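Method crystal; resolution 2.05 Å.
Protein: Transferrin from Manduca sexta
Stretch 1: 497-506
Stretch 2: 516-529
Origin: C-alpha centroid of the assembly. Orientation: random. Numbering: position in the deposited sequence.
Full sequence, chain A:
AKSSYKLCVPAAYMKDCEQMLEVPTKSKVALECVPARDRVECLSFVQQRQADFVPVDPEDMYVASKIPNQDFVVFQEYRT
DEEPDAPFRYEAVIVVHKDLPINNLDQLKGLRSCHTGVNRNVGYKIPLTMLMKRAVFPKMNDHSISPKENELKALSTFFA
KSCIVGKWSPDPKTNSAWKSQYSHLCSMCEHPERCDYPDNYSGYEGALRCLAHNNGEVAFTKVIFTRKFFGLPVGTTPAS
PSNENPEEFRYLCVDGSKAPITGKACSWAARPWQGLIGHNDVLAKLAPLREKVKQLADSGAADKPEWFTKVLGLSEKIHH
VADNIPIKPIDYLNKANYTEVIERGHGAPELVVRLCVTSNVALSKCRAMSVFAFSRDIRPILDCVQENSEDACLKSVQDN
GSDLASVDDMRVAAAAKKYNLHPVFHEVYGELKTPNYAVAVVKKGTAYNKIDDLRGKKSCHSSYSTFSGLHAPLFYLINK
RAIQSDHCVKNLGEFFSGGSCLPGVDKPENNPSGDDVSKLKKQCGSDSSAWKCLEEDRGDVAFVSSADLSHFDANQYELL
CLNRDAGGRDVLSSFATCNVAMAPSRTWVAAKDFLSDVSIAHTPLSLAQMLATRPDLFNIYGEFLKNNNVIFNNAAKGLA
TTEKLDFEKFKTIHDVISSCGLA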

# COMPACT_ATOMS: atom_id res chain seq x y z
N SER A 497 -20.72 22.22 35.94
CA SER A 497 -20.75 23.32 36.90
C SER A 497 -19.88 23.07 38.12
O SER A 497 -19.59 24.01 38.86
CB SER A 497 -22.19 23.59 37.33
OG SER A 497 -22.75 22.47 38.01
N GLY A 498 -19.45 21.82 38.35
CA GLY A 498 -18.48 21.52 39.39
C GLY A 498 -17.06 21.94 39.04
O GLY A 498 -16.18 21.85 39.89
N GLY A 499 -16.84 22.39 37.82
CA GLY A 499 -15.52 22.83 37.41
C GLY A 499 -14.84 21.83 36.48
O GLY A 499 -15.18 20.64 36.44
N SER A 500 -13.85 22.34 35.76
CA SER A 500 -13.21 21.57 34.70
C SER A 500 -11.75 21.98 34.55
O SER A 500 -11.33 23.08 34.93
CB SER A 500 -13.94 21.78 33.37
OG SER A 500 -15.28 21.33 33.44
N CYS A 501 -10.98 21.07 33.97
CA CYS A 501 -9.60 21.35 33.56
C CYS A 501 -9.54 21.18 32.06
O CYS A 501 -9.54 20.05 31.55
CB CYS A 501 -8.59 20.43 34.23
SG CYS A 501 -6.91 20.91 33.69
N LEU A 502 -9.47 22.31 31.35
CA LEU A 502 -9.36 22.36 29.90
C LEU A 502 -8.14 23.22 29.60
O LEU A 502 -8.26 24.44 29.36
CB LEU A 502 -10.65 22.89 29.28
CG LEU A 502 -10.75 23.04 27.75
CD1 LEU A 502 -10.64 21.73 27.00
CD2 LEU A 502 -12.07 23.72 27.41
N PRO A 503 -6.95 22.63 29.61
CA PRO A 503 -5.72 23.43 29.52
C PRO A 503 -5.71 24.40 28.35
O PRO A 503 -6.00 24.04 27.21
CB PRO A 503 -4.62 22.37 29.36
CG PRO A 503 -5.19 21.13 29.97
CD PRO A 503 -6.69 21.19 29.81
N GLY A 504 -5.37 25.65 28.64
CA GLY A 504 -5.28 26.65 27.61
C GLY A 504 -6.56 27.39 27.32
O GLY A 504 -6.55 28.29 26.47
N VAL A 505 -7.66 27.07 28.00
CA VAL A 505 -8.91 27.76 27.75
C VAL A 505 -8.77 29.25 28.03
O VAL A 505 -9.61 30.04 27.59
CB VAL A 505 -10.05 27.12 28.57
CG1 VAL A 505 -9.72 27.14 30.05
CG2 VAL A 505 -11.41 27.82 28.29
N ASP A 506 -7.69 29.64 28.73
CA ASP A 506 -7.39 31.02 29.12
C ASP A 506 -6.84 31.85 27.96
O ASP A 506 -7.38 32.91 27.63
CB ASP A 506 -6.35 31.02 30.25
CG ASP A 506 -6.96 31.20 31.60
OD1 ASP A 506 -8.14 31.57 31.67
OD2 ASP A 506 -6.25 30.99 32.61
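Stretch 2 (516-529) DVSKLKKQCGSDSS

Stretch 1 is extended at its centre: a short strand ends at Cys-501, and a type II turn from Leu-502 to Val-505 follows, closed by Val-505 N to Leu-502 O at 3.0 Å. Stretch 2 is more tightly wound. A 3-10 segment covers residues 518-520, a type I turn runs from Lys-521 to Cys-524, and a type II' turn from Cys-524 to Asp-527 is closed by Asp-527 N to Cys-524 O at 3.0 Å.

The register runs in the same sense along both chains. The nearest CA pairs are Gly-499 with Lys-519 (CA to CA 5.1 Å), Ser-500 with Leu-520 (4.4 Å) and Cys-501 with Cys-524 (4.5 Å). The jump from 520 to 524 reflects the coiling of stretch 2, which spends several residues where the strand advances by one.

Three backbone hydrogen bonds fix this arrangement. Ser-500 N donates to Lys-519 O at 3.0 Å, and Leu-502 N donates to Leu-520 O at 2.7 Å, with N-H...O angles of 139° and 134°. In return, Gln-523 N donates to Ser-500 O at 3.0 Å and a nearly linear 174°. Lys-522 N lies closer to Ser-500 O, at 2.8 Å, but its angle is too poor for a hydrogen bond, so proximity alone would misassign the donor.

Gly-499 has phi/psi of 106/161, a conformation that by itself calls for glycine because a CB would jam against the preceding carbonyl. Such a CB would also point toward stretch 2 and clash with Lys-522 CE and Gln-523 OE1. Its absence leaves room for Gln-523, whose CG packs 3.3 Å from Gly-499 C.

A disulfide links the stretches covalently, with Cys-501 SG to Cys-524 SG at 2.1 Å and chi3 of 98°. The rotamers are t at Cys-501 and m at Cys-524. Ser-528 CB approaches Cys-501 SG at 3.4 Å, while Pro-503 CG lies 3.8 Å from Ser-528 O, carrying the contact past the disulfide.

Beyond the strand, the turn brings Val-505 back onto the earlier part of stretch 2. Its CA-to-CB bond points toward that stretch; CG2 lies 3.7 Å from Val-517 CB, and CG1 lies 3.9 Å from Leu-520 CB. Leu-520 also meets Ser-500, with CD2 3.8 Å from Ser-500 CB. A water 2.8 Å from Ser-500 OG donates a weak hydrogen bond to Lys-519 O at 3.1 Å, bridging the two residues.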

# COMPACT_ATOMS: atom_id res chain seq x y z
N ASP A 516 -16.61 34.46 30.06
CA ASP A 516 -16.25 34.00 31.40
C ASP A 516 -16.00 32.49 31.35
O ASP A 516 -16.91 31.68 31.55
CB ASP A 516 -17.36 34.34 32.38
N VAL A 517 -14.75 32.10 31.10
CA VAL A 517 -14.39 30.69 30.97
C VAL A 517 -13.55 30.21 32.15
O VAL A 517 -12.89 29.17 32.06
CB VAL A 517 -13.68 30.43 29.63
CG1 VAL A 517 -14.61 30.79 28.47
CG2 VAL A 517 -12.41 31.24 29.52
N SER A 518 -13.60 30.94 33.28
CA SER A 518 -12.80 30.60 34.46
C SER A 518 -13.15 29.23 35.04
O SER A 518 -12.30 28.60 35.67
CB SER A 518 -12.97 31.67 35.54
OG SER A 518 -14.34 32.03 35.72
N LYS A 519 -14.40 28.78 34.87
CA LYS A 519 -14.78 27.46 35.40
C LYS A 519 -14.03 26.33 34.70
O LYS A 519 -13.85 25.26 35.28
CB LYS A 519 -16.29 27.26 35.25
CG LYS A 519 -16.91 26.32 36.29
CD LYS A 519 -18.40 26.59 36.47
CE LYS A 519 -18.62 27.87 37.27
NZ LYS A 519 -19.75 28.68 36.75
N LEU A 520 -13.59 26.55 33.47
CA LEU A 520 -12.98 25.51 32.65
C LEU A 520 -11.50 25.30 32.92
O LEU A 520 -10.90 24.41 32.31
CB LEU A 520 -13.21 25.85 31.19
CG LEU A 520 -14.72 25.82 30.94
CD1 LEU A 520 -15.05 26.55 29.70
CD2 LEU A 520 -15.27 24.38 30.87
N LYS A 521 -10.90 26.07 33.82
CA LYS A 521 -9.55 25.78 34.31
C LYS A 521 -9.58 25.56 35.81
O LYS A 521 -8.52 25.47 36.43
CB LYS A 521 -8.58 26.91 33.95
N LYS A 522 -10.78 25.45 36.41
CA LYS A 522 -10.88 25.45 37.86
C LYS A 522 -10.26 24.19 38.46
O LYS A 522 -9.68 24.25 39.55
CB LYS A 522 -12.35 25.58 38.27
CG LYS A 522 -12.55 25.81 39.77
CD LYS A 522 -13.90 26.46 40.10
CE LYS A 522 -15.00 25.44 40.25
NZ LYS A 522 -14.82 24.65 41.50
N GLN A 523 -10.37 23.05 37.78
CA GLN A 523 -9.95 21.76 38.33
C GLN A 523 -8.54 21.36 37.92
O GLN A 523 -8.14 20.22 38.16
CB GLN A 523 -10.92 20.66 37.89
CG GLN A 523 -12.30 20.85 38.40
CD GLN A 523 -12.32 20.92 39.90
OE1 GLN A 523 -12.61 21.96 40.48
NE2 GLN A 523 -11.98 19.82 40.53
N CYS A 524 -7.80 22.25 37.27
CA CYS A 524 -6.50 21.85 36.77
C CYS A 524 -5.53 21.57 37.92
O CYS A 524 -4.56 20.82 37.74
CB CYS A 524 -5.99 22.92 35.81
SG CYS A 524 -6.87 22.91 34.20
N GLY A 525 -5.83 22.10 39.11
CA GLY A 525 -5.05 21.85 40.30
C GLY A 525 -3.56 21.85 40.06
O GLY A 525 -3.03 22.69 39.32
N SER A 526 -2.88 20.87 40.64
CA SER A 526 -1.43 20.77 40.60
C SER A 526 -0.89 20.18 39.30
O SER A 526 0.34 20.08 39.15
CB SER A 526 -0.98 19.91 41.79
OG SER A 526 -1.86 18.81 41.97
N ASP A 527 -1.75 19.81 38.36
CA ASP A 527 -1.33 18.94 37.26
C ASP A 527 -2.51 18.79 36.32
O ASP A 527 -3.47 18.07 36.62
CB ASP A 527 -0.86 17.60 37.83
CG ASP A 527 -0.48 16.58 36.76
OD1 ASP A 527 -0.70 16.78 35.55
OD2 ASP A 527 0.07 15.55 37.18
N SER A 528 -2.47 19.47 35.20
CA SER A 528 -3.63 19.56 34.33
C SER A 528 -3.83 18.34 33.43
O SER A 528 -4.74 18.36 32.59
CB SER A 528 -3.52 20.80 33.46
OG SER A 528 -2.28 20.80 32.77
N SER A 529 -3.03 17.29 33.58
CA SER A 529 -3.18 16.15 32.68
C SER A 529 -4.52 15.49 32.97
O SER A 529 -4.96 15.44 34.12
CB SER A 529 -2.05 15.14 32.85
OG SER A 529 -2.27 14.30 33.98
O HOH W 1 -16.35 23.82 34.02